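YncA (Salmonella typhimurium, PDB 3DR6) probably transfers an acetyl group from acetyl-coenzyme A to an acceptor substrate, as an acetyltransferase of the GNAT family. Local coordinates at residues Arg7-Asp10 / Lys11-Ala15; Tyr21-Val25 / Leu26-Ala30; Arg35-Asp38 / Thr39-Leu43; Ala44-Glu47 / Ala48-Leu52. All blocks are in the same frame, centred on the assembly; numbering follows the deposited sequence.

In the fold
Four local contacts follow one another along the chain without nesting or crossing. Interaction 1 closes the turn from the outermost strand 5-8 into helix 14-27, and interaction 2 finishes that helix at its C-terminal end. Interaction 3 starts helix 39-52 by capping it, and interaction 4 continues along the same helix, adjoining interaction 3 in sequence. Touches between them join the two helices and their flanking loops: Asn22 OD1 binds Val37 N between interactions 2 and 3, Cys14 packs on Leu43 between 1 and 3, and Ala9 O meets Tyr46 OH between 1 and 4. They lie along two helices and the loops that join them to strand 5-8 and to each other.

Interaction 1. Residues Arg7-Asp10 / Lys11-Ala15; sequences RFAD and KADCA
Asp13 N donates to Asp10 O across 3.0 Å and so closes the tight turn that leads from strand 5-8 through a 3-10 segment (11-13) into helix 14-27. The Asp13 side chain answers in the reverse direction: its OD2 accepts from Asp10 N at 2.7 Å, so Asp10 and Asp13 are tied by a reciprocal pair of bonds. With CG beside its own backbone N (chi1 -63°), Asp13 turns its carboxylate back over the preceding residues, where Arg7 meets it from the opposite direction. The guanidinium approaches end-on, one nitrogen to each oxygen. Arg7 NH1 lies 2.6 Å from Asp13 OD2, and Arg7 NH2 is 2.9 Å from Asp13 OD1. Both bonds are nearly straight and use the syn sides of the carboxylate, while Asp10 N takes OD2 on its anti side, each donor somewhat out of the carboxylate plane. The two flat groups are not quite coplanar, their planes lying 30° apart. Arg7 is held further by Phe8 O, which accepts from NH1 at 3.1 Å, and by a salt bridge from NE to Glu60 on the adjoining strand. A water donates to both Asp13 OD1 and Asp10 OD2, linking the two acids, whose OD2 atoms stand 4.4 Å apart. The bidentate arginine and the added N-H of Asp10 would be expected to stabilise the charged form of the largely buried Asp13 and to offset the nearby like charge of Asp10. The same bonds fix the strand's end against the start of the helix.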
loop_
_atom_site.group_PDB
_atom_site.type_symbol
_atom_site.label_atom_id
_atom_site.label_comp_id
_atom_site.label_asym_id
_atom_site.label_seq_id
_atom_site.Cartn_x
_atom_site.Cartn_y
_atom_site.Cartn_z
ATOM N N ARG C 7 9.818 25.392 -6.097
ATOM C CA ARG C 7 8.573 25.972 -6.571
ATOM C C ARG C 7 7.655 24.850 -7.003
ATOM O O ARG C 7 8.085 23.700 -7.112
ATOM C CB ARG C 7 8.846 26.914 -7.755
ATOM C CG ARG C 7 9.548 26.232 -8.919
ATOM C CD ARG C 7 9.505 27.134 -10.123
ATOM N NE ARG C 7 10.343 26.648 -11.210
ATOM C CZ ARG C 7 9.982 25.702 -12.072
ATOM N NH1 ARG C 7 8.801 25.114 -11.974
ATOM N NH2 ARG C 7 10.825 25.328 -13.028
ATOM N N PHE C 8 6.387 25.171 -7.235
ATOM C CA PHE C 8 5.487 24.236 -7.894
ATOM C C PHE C 8 5.943 23.964 -9.320
ATOM O O PHE C 8 6.394 24.878 -10.022
ATOM C CB PHE C 8 4.048 24.769 -7.890
ATOM C CG PHE C 8 3.414 24.735 -6.539
ATOM C CD1 PHE C 8 3.035 23.521 -5.970
ATOM C CD2 PHE C 8 3.214 25.906 -5.819
ATOM C CE1 PHE C 8 2.457 23.473 -4.718
ATOM C CE2 PHE C 8 2.637 25.863 -4.553
ATOM C CZ PHE C 8 2.264 24.646 -4.003
ATOM N N ALA C 9 5.832 22.702 -9.731
ATOM C CA ALA C 9 6.186 22.309 -11.090
ATOM C C ALA C 9 5.145 22.807 -12.097
ATOM O O ALA C 9 3.970 23.045 -11.730
ATOM C CB ALA C 9 6.353 20.777 -11.183
ATOM N N ASP C 10 5.607 23.001 -13.339
ATOM C CA ASP C 10 4.777 23.316 -14.515
ATOM C C ASP C 10 4.825 22.148 -15.479
ATOM O O ASP C 10 5.716 21.288 -15.379
ATOM C CB ASP C 10 5.360 24.497 -15.312
ATOM C CG ASP C 10 5.473 25.757 -14.517
ATOM O OD1 ASP C 10 4.825 25.866 -13.441
ATOM O OD2 ASP C 10 6.203 26.661 -14.987
ATOM N N LYS C 11 3.914 22.150 -16.458
ATOM C CA LYS C 11 4.013 21.245 -17.613
ATOM C C LYS C 11 5.406 21.242 -18.245
ATOM O O LYS C 11 5.897 20.189 -18.666
ATOM C CB LYS C 11 2.995 21.619 -18.690
ATOM C CG LYS C 11 1.599 21.047 -18.509
ATOM C CD LYS C 11 0.755 21.356 -19.751
ATOM C CE LYS C 11 1.301 20.608 -20.982
ATOM N NZ LYS C 11 0.908 21.216 -22.290
ATOM N N ALA C 12 6.044 22.412 -18.310
ATOM C CA ALA C 12 7.368 22.537 -18.936
ATOM C C ALA C 12 8.510 21.834 -18.175
ATOM O O ALA C 12 9.596 21.635 -18.729
ATOM C CB ALA C 12 7.708 24.005 -19.180
ATOM N N ASP C 13 8.251 21.460 -16.921
ATOM C CA ASP C 13 9.226 20.754 -16.066
ATOM C C ASP C 13 9.194 19.240 -16.223
ATOM O O ASP C 13 10.042 18.534 -15.651
ATOM C CB ASP C 13 8.959 21.062 -14.591
ATOM C CG ASP C 13 9.138 22.517 -14.259
ATOM O OD1 ASP C 13 10.096 23.122 -14.785
ATOM O OD2 ASP C 13 8.314 23.055 -13.483
ATOM N N CYS C 14 8.222 18.752 -16.989
ATOM C CA CYS C 14 7.967 17.315 -17.067
ATOM C C CYS C 14 9.047 16.531 -17.814
ATOM O O CYS C 14 9.277 15.366 -17.490
ATOM C CB CYS C 14 6.548 17.015 -17.579
ATOM S SG CYS C 14 5.265 17.369 -16.352
ATOM N N ALA C 15 9.707 17.146 -18.802
ATOM C CA ALA C 15 10.850 16.491 -19.417
ATOM C C ALA C 15 11.988 16.270 -18.410
ATOM O O ALA C 15 12.582 15.192 -18.387
ATOM C CB ALA C 15 11.344 17.248 -20.668
HETATM O O HOH W 1 8.948 25.418 -15.963
#

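Interaction 2. Residues Tyr21-Val25 / Leu26-Ala30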
loop_
_atom_site.group_PDB
_atom_site.type_symbol
_atom_site.label_atom_id
_atom_site.label_comp_id
_atom_site.label_asym_id
_atom_site.label_seq_id
_atom_site.Cartn_x
_atom_site.Cartn_y
_atom_site.Cartn_z
ATOM N N TYR C 21 13.114 10.686 -12.840
ATOM C CA TYR C 21 12.307 9.457 -12.602
ATOM C C TYR C 21 12.982 8.213 -13.198
ATOM O O TYR C 21 13.166 7.193 -12.502
ATOM C CB TYR C 21 10.887 9.613 -13.191
ATOM C CG TYR C 21 10.014 8.388 -13.017
ATOM C CD1 TYR C 21 9.248 8.235 -11.866
ATOM C CD2 TYR C 21 9.961 7.381 -13.994
ATOM C CE1 TYR C 21 8.446 7.113 -11.694
ATOM C CE2 TYR C 21 9.138 6.250 -13.824
ATOM C CZ TYR C 21 8.389 6.137 -12.665
ATOM O OH TYR C 21 7.575 5.032 -12.436
ATOM N N ASN C 22 13.343 8.302 -14.479
ATOM C CA ASN C 22 14.010 7.206 -15.198
ATOM C C ASN C 22 15.360 6.836 -14.612
ATOM O O ASN C 22 15.696 5.651 -14.553
ATOM C CB ASN C 22 14.144 7.532 -16.693
ATOM C CG ASN C 22 12.814 7.446 -17.418
ATOM O OD1 ASN C 22 11.867 6.821 -16.924
ATOM N ND2 ASN C 22 12.735 8.064 -18.603
ATOM N N HIS C 23 16.121 7.836 -14.175
ATOM C CA HIS C 23 17.345 7.564 -13.424
ATOM C C HIS C 23 17.049 6.722 -12.167
ATOM O O HIS C 23 17.720 5.708 -11.915
ATOM C CB HIS C 23 18.075 8.841 -13.011
ATOM C CG HIS C 23 19.158 8.587 -12.011
ATOM N ND1 HIS C 23 18.989 8.799 -10.660
ATOM C CD2 HIS C 23 20.386 8.038 -12.153
ATOM C CE1 HIS C 23 20.083 8.426 -10.019
ATOM N NE2 HIS C 23 20.950 7.974 -10.905
ATOM N N ALA C 24 16.055 7.160 -11.389
ATOM C CA ALA C 24 15.675 6.434 -10.171
ATOM C C ALA C 24 15.317 4.983 -10.525
ATOM O O ALA C 24 15.778 4.036 -9.871
ATOM C CB ALA C 24 14.519 7.121 -9.488
ATOM N N VAL C 25 14.533 4.825 -11.587
ATOM C CA VAL C 25 14.064 3.506 -12.055
ATOM C C VAL C 25 15.220 2.580 -12.468
ATOM O O VAL C 25 15.258 1.410 -12.084
ATOM C CB VAL C 25 13.049 3.661 -13.241
ATOM C CG1 VAL C 25 12.868 2.344 -14.015
ATOM C CG2 VAL C 25 11.699 4.182 -12.734
ATOM N N LEU C 26 16.154 3.099 -13.263
ATOM C CA LEU C 26 17.193 2.236 -13.826
ATOM C C LEU C 26 18.354 1.982 -12.876
ATOM O O LEU C 26 18.924 0.891 -12.870
ATOM C CB LEU C 26 17.725 2.833 -15.139
ATOM C CG LEU C 26 16.839 2.827 -16.382
ATOM C CD1 LEU C 26 17.565 3.605 -17.468
ATOM C CD2 LEU C 26 16.512 1.404 -16.873
ATOM N N HIS C 27 18.715 2.983 -12.082
ATOM C CA HIS C 27 20.032 3.007 -11.460
ATOM C C HIS C 27 20.026 3.056 -9.940
ATOM O O HIS C 27 21.092 3.191 -9.320
ATOM C CB HIS C 27 20.874 4.170 -12.054
ATOM C CG HIS C 27 20.972 4.118 -13.547
ATOM N ND1 HIS C 27 21.540 3.053 -14.214
ATOM C CD2 HIS C 27 20.533 4.974 -14.506
ATOM C CE1 HIS C 27 21.457 3.261 -15.518
ATOM N NE2 HIS C 27 20.848 4.417 -15.720
ATOM N N THR C 28 18.845 2.942 -9.352
ATOM C CA THR C 28 18.688 3.048 -7.914
ATOM C C THR C 28 17.665 2.044 -7.409
ATOM O O THR C 28 16.892 1.482 -8.186
ATOM C CB THR C 28 18.268 4.486 -7.452
ATOM O OG1 THR C 28 16.842 4.637 -7.506
ATOM C CG2 THR C 28 18.956 5.588 -8.266
ATOM N N ALA C 29 17.673 1.836 -6.093
ATOM C CA ALA C 29 16.597 1.129 -5.414
ATOM C C ALA C 29 15.693 2.121 -4.663
ATOM O O ALA C 29 15.025 1.769 -3.689
ATOM C CB ALA C 29 17.187 0.046 -4.477
ATOM N N ALA C 30 15.669 3.370 -5.130
ATOM C CA ALA C 30 14.875 4.422 -4.492
ATOM C C ALA C 30 13.417 4.390 -4.956
ATOM O O ALA C 30 12.539 4.971 -4.315
ATOM C CB ALA C 30 15.503 5.812 -4.738
#
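The His23 and His27 rings meet obliquely, one turn apart at the C-terminal end of helix 14-27, with planes at 40° and centroids 5.8 Å apart; an ST turn at Thr28 follows directly. One face of His27 is covered by Leu26 CB, which lies over the ring centre, while His23 CD2 comes to the His27 edge, 3.9 Å from His27 CD2. Thr28 CG2 also approaches the His23 ring obliquely, closest at CE1 (3.5 Å). His23 reaches both neighbours because its CG is anti to the backbone N (chi1 168°), which sends the imidazole forward along the helix.

Ordinary helical bonds persist through Leu26 N to Asn22 O and His27 N to His23 O, each 2.9 Å long. At Thr28, the first residue to leave helical backbone angles, comes a weak bond, Thr28 N to Ala24 O at 3.3 Å, bent to 128°. The hydroxyl adds a second, shorter bond to the same carbonyl, so Ala24 O is gripped twice by one residue. Lys151 NZ, from strand 140-151, also binds the Val25 and Thr28 carbonyls, joining the helix end to the far edge of the sheet.

Thr28 OG1 is placed between its backbone N and carbonyl carbon, from where it donates to Ala24 O in the carbonyl plane on a lone pair, at 2.7 Å, and accepts from Ala30 N at 2.9 Å.

Interaction 3. Residues Arg35-Asp38 / Thr39-Leu43; sequences RTVD and TDNRL
Val37 packs against Asn41 at the start of helix 39-52, and the valine lying against a polar amide and an arginine is the close part of the contact. Val37 CB and CG1 each lie 3.6 Å from Asn41 CG, the two side chains crossing at about a right angle. Val37 CG2 turns toward the neighbouring arginine and comes 3.8 Å from Arg42 NE, meeting the guanidinium obliquely. The same amide is held by Arg42, which grips Asn41 OD1 side-on, NE at 2.9 Å and NH2 at 2.8 Å, and both donors lie in the carbonyl plane. Bends at chi2 and chi3 fold the arginine back to make this fork, which fixes the rotation of the Asn41 amide and gives its oxygen two hydrogen bonds.

Asp38 occupies the more exposed side and serves as the N-cap. Its CG sits between the backbone N and the carbonyl carbon (chi1 58°), and from there OD1 accepts from Asn41 N at 3.0 Å, nearly along the C-O axis. The backbone bonds of this first turn are looser: Asn41 N and Arg42 N both reach Asp38 O, but only weakly, the latter at 3.3 Å. Asp40 is likewise solvent-exposed, and the negative Asp38 at the helix start would be expected to interact favourably with the helix dipole.

Helix 14-27 borders the close side. Its Asn22 OD1 accepts from Val37 N, Tyr21 touches Val37 and makes a cation-pi contact with Arg42, and Arg42 also meets Trp45 one turn along helix 39-52, so the capping turn lies against the preceding helix.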
loop_
_atom_site.group_PDB
_atom_site.type_symbol
_atom_site.label_atom_id
_atom_site.label_comp_id
_atom_site.label_asym_id
_atom_site.label_seq_id
_atom_site.Cartn_x
_atom_site.Cartn_y
_atom_site.Cartn_z
ATOM N N ARG C 35 10.747 -0.234 -15.421
ATOM C CA ARG C 35 10.867 0.299 -16.773
ATOM C C ARG C 35 10.726 1.820 -16.834
ATOM O O ARG C 35 10.006 2.453 -16.046
ATOM C CB ARG C 35 9.884 -0.361 -17.755
ATOM C CG ARG C 35 10.243 -1.791 -18.172
ATOM C CD ARG C 35 9.308 -2.809 -17.542
ATOM N NE ARG C 35 8.010 -2.889 -18.225
ATOM C CZ ARG C 35 6.928 -2.154 -17.931
ATOM N NH1 ARG C 35 6.955 -1.245 -16.957
ATOM N NH2 ARG C 35 5.803 -2.324 -18.621
ATOM N N THR C 36 11.436 2.382 -17.799
ATOM C CA THR C 36 11.449 3.817 -18.032
ATOM C C THR C 36 10.130 4.254 -18.674
ATOM O O THR C 36 9.401 3.433 -19.250
ATOM C CB THR C 36 12.617 4.184 -18.939
ATOM O OG1 THR C 36 12.594 3.331 -20.088
ATOM C CG2 THR C 36 13.952 3.993 -18.207
ATOM N N VAL C 37 9.810 5.539 -18.556
ATOM C CA VAL C 37 8.624 6.084 -19.194
ATOM C C VAL C 37 9.053 7.233 -20.111
ATOM O O VAL C 37 10.219 7.636 -20.107
ATOM C CB VAL C 37 7.556 6.574 -18.156
ATOM C CG1 VAL C 37 6.964 5.389 -17.355
ATOM C CG2 VAL C 37 8.117 7.676 -17.228
ATOM N N ASP C 38 8.117 7.756 -20.891
ATOM C CA ASP C 38 8.414 8.949 -21.675
ATOM C C ASP C 38 7.833 10.217 -21.049
ATOM O O ASP C 38 7.126 10.149 -20.045
ATOM C CB ASP C 38 7.993 8.777 -23.143
ATOM C CG ASP C 38 6.516 8.455 -23.315
ATOM O OD1 ASP C 38 5.696 8.724 -22.412
ATOM O OD2 ASP C 38 6.169 7.934 -24.398
ATOM N N THR C 39 8.153 11.370 -21.631
ATOM C CA THR C 39 7.664 12.656 -21.111
ATOM C C THR C 39 6.131 12.743 -21.074
ATOM O O THR C 39 5.569 13.289 -20.120
ATOM C CB THR C 39 8.245 13.852 -21.899
ATOM O OG1 THR C 39 9.677 13.806 -21.848
ATOM C CG2 THR C 39 7.770 15.182 -21.313
ATOM N N ASP C 40 5.463 12.209 -22.103
ATOM C CA ASP C 40 3.991 12.207 -22.147
ATOM C C ASP C 40 3.386 11.481 -20.943
ATOM O O ASP C 40 2.335 11.882 -20.414
ATOM C CB ASP C 40 3.477 11.580 -23.446
ATOM C CG ASP C 40 3.461 12.568 -24.606
ATOM O OD1 ASP C 40 2.796 13.627 -24.488
ATOM O OD2 ASP C 40 4.111 12.283 -25.638
ATOM N N ASN C 41 4.061 10.416 -20.515
ATOM C CA ASN C 41 3.640 9.650 -19.355
ATOM C C ASN C 41 3.718 10.482 -18.079
ATOM O O ASN C 41 2.790 10.453 -17.257
ATOM C CB ASN C 41 4.450 8.348 -19.236
ATOM C CG ASN C 41 4.115 7.558 -17.974
ATOM O OD1 ASN C 41 4.436 7.980 -16.859
ATOM N ND2 ASN C 41 3.484 6.393 -18.149
ATOM N N ARG C 42 4.800 11.245 -17.921
ATOM C CA ARG C 42 4.942 12.105 -16.728
ATOM C C ARG C 42 4.042 13.337 -16.766
ATOM O O ARG C 42 3.643 13.844 -15.723
ATOM C CB ARG C 42 6.401 12.480 -16.449
ATOM C CG ARG C 42 7.296 11.301 -16.053
ATOM C CD ARG C 42 6.882 10.660 -14.717
ATOM N NE ARG C 42 5.903 9.576 -14.870
ATOM C CZ ARG C 42 5.368 8.906 -13.850
ATOM N NH1 ARG C 42 5.708 9.207 -12.597
ATOM N NH2 ARG C 42 4.498 7.932 -14.080
ATOM N N LEU C 43 3.717 13.801 -17.968
ATOM C CA LEU C 43 2.684 14.825 -18.138
ATOM C C LEU C 43 1.340 14.292 -17.652
ATOM O O LEU C 43 0.651 14.968 -16.890
ATOM C CB LEU C 43 2.580 15.287 -19.598
ATOM C CG LEU C 43 3.404 16.518 -19.987
ATOM C CD1 LEU C 43 3.258 16.790 -21.484
ATOM C CD2 LEU C 43 2.981 17.738 -19.184
#

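Interaction 4. Residues Ala44-Glu47 / Ala48-Leu52; sequences AWYE and ARQLL
Tyr46 and Gln50 stack along helix 39-52, one turn apart, in the i to i+4 spacing of an alpha helix, on the face that meets strand 56-61 of the GNAT sheet. The Gln50 amide lies parallel to the phenol ring, with planes 1° apart, and Gln50 CG makes a CH-pi contact 3.8 Å from the ring centroid. A bend at chi2 (-49°) folds the amide back over the ring. The phenol hydroxyl is satisfied by Ala9 O, in the loop just after strand 5-8.

Every carbonyl from Ala44 to Glu47 accepts from the backbone N four residues on. Ala48 N reaches Ala44 O at 3.0 Å, and Leu51 N reaches Glu47 O at 2.8 Å.

Arg49 crosses Trp45 with its guanidinium steeply inclined to the indole, at 63°, so this is no parallel stack. Instead Trp45 NE1 lies over the centre of one guanidinium face, 3.6 Å from Arg49 CZ, while Arg49 CG sits over one face of the indole, toward its rim. Arg49 NH1 is bonded to Ser70 OG on strand 64-73. A single water accepts from both neighbours, from Trp45 NE1 at 3.2 Å and more weakly from Arg49 NH2 at 3.0 Å.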
loop_
_atom_site.group_PDB
_atom_site.type_symbol
_atom_site.label_atom_id
_atom_site.label_comp_id
_atom_site.label_asym_id
_atom_site.label_seq_id
_atom_site.Cartn_x
_atom_site.Cartn_y
_atom_site.Cartn_z
ATOM N N ALA C 44 1.004 13.071 -18.081
ATOM C CA ALA C 44 -0.217 12.385 -17.657
ATOM C C ALA C 44 -0.259 12.276 -16.132
ATOM O O ALA C 44 -1.243 12.669 -15.506
ATOM C CB ALA C 44 -0.314 10.998 -18.306
ATOM N N TRP C 45 0.828 11.767 -15.554
ATOM C CA TRP C 45 0.988 11.659 -14.102
ATOM C C TRP C 45 0.849 13.006 -13.397
ATOM O O TRP C 45 0.179 13.100 -12.362
ATOM C CB TRP C 45 2.342 11.011 -13.770
ATOM C CG TRP C 45 2.775 11.095 -12.312
ATOM C CD1 TRP C 45 2.429 10.240 -11.301
ATOM C CD2 TRP C 45 3.654 12.069 -11.729
ATOM N NE1 TRP C 45 3.028 10.628 -10.125
ATOM C CE2 TRP C 45 3.790 11.741 -10.356
ATOM C CE3 TRP C 45 4.342 13.188 -12.230
ATOM C CZ2 TRP C 45 4.580 12.501 -9.469
ATOM C CZ3 TRP C 45 5.138 13.945 -11.344
ATOM C CH2 TRP C 45 5.245 13.589 -9.981
ATOM N N TYR C 46 1.483 14.035 -13.961
ATOM C CA TYR C 46 1.426 15.397 -13.433
ATOM C C TYR C 46 -0.012 15.925 -13.406
ATOM O O TYR C 46 -0.465 16.459 -12.388
ATOM C CB TYR C 46 2.330 16.334 -14.252
ATOM C CG TYR C 46 2.105 17.805 -13.977
ATOM C CD1 TYR C 46 2.731 18.445 -12.899
ATOM C CD2 TYR C 46 1.262 18.560 -14.795
ATOM C CE1 TYR C 46 2.515 19.789 -12.646
ATOM C CE2 TYR C 46 1.040 19.898 -14.550
ATOM C CZ TYR C 46 1.661 20.507 -13.475
ATOM O OH TYR C 46 1.436 21.844 -13.251
ATOM N N GLU C 47 -0.719 15.771 -14.528
ATOM C CA GLU C 47 -2.116 16.207 -14.624
ATOM C C GLU C 47 -3.013 15.494 -13.618
ATOM O O GLU C 47 -3.825 16.122 -12.943
ATOM C CB GLU C 47 -2.644 16.040 -16.053
ATOM C CG GLU C 47 -1.973 16.978 -17.078
ATOM C CD GLU C 47 -2.268 18.465 -16.833
ATOM O OE1 GLU C 47 -3.325 18.783 -16.237
ATOM O OE2 GLU C 47 -1.445 19.316 -17.259
ATOM N N ALA C 48 -2.859 14.180 -13.517
ATOM C CA ALA C 48 -3.590 13.415 -12.527
ATOM C C ALA C 48 -3.381 13.972 -11.113
ATOM O O ALA C 48 -4.350 14.111 -10.354
ATOM C CB ALA C 48 -3.222 11.948 -12.611
ATOM N N ARG C 49 -2.134 14.314 -10.760
ATOM C CA ARG C 49 -1.854 14.913 -9.441
ATOM C C ARG C 49 -2.572 16.241 -9.275
ATOM O O ARG C 49 -3.191 16.488 -8.233
ATOM C CB ARG C 49 -0.349 15.086 -9.187
ATOM C CG ARG C 49 0.366 13.803 -8.887
ATOM C CD ARG C 49 -0.044 13.238 -7.531
ATOM N NE ARG C 49 0.161 11.800 -7.422
ATOM C CZ ARG C 49 1.305 11.243 -7.031
ATOM N NH1 ARG C 49 2.346 12.002 -6.745
ATOM N NH2 ARG C 49 1.427 9.922 -6.951
ATOM N N GLN C 50 -2.488 17.092 -10.303
ATOM C CA GLN C 50 -3.202 18.373 -10.312
ATOM C C GLN C 50 -4.704 18.165 -10.090
ATOM O O GLN C 50 -5.334 18.905 -9.332
ATOM C CB GLN C 50 -2.965 19.147 -11.621
ATOM C CG GLN C 50 -1.491 19.457 -11.942
ATOM C CD GLN C 50 -0.740 20.069 -10.758
ATOM O OE1 GLN C 50 0.023 19.385 -10.051
ATOM N NE2 GLN C 50 -0.965 21.357 -10.529
ATOM N N LEU C 51 -5.257 17.145 -10.745
ATOM C CA LEU C 51 -6.678 16.799 -10.624
ATOM C C LEU C 51 -7.043 16.439 -9.177
ATOM O O LEU C 51 -8.130 16.766 -8.707
ATOM C CB LEU C 51 -7.025 15.639 -11.574
ATOM C CG LEU C 51 -7.315 15.824 -13.077
ATOM C CD1 LEU C 51 -6.594 17.013 -13.770
ATOM C CD2 LEU C 51 -7.020 14.511 -13.828
ATOM N N LEU C 52 -6.125 15.773 -8.473
ATOM C CA LEU C 52 -6.327 15.407 -7.064
ATOM C C LEU C 52 -6.064 16.572 -6.102
ATOM O O LEU C 52 -6.348 16.473 -4.908
ATOM C CB LEU C 52 -5.446 14.211 -6.678
ATOM C CG LEU C 52 -5.716 12.816 -7.242
ATOM C CD1 LEU C 52 -4.617 11.882 -6.793
ATOM C CD2 LEU C 52 -7.062 12.275 -6.792
HETATM O O HOH W 2 3.886 8.423 -7.946
#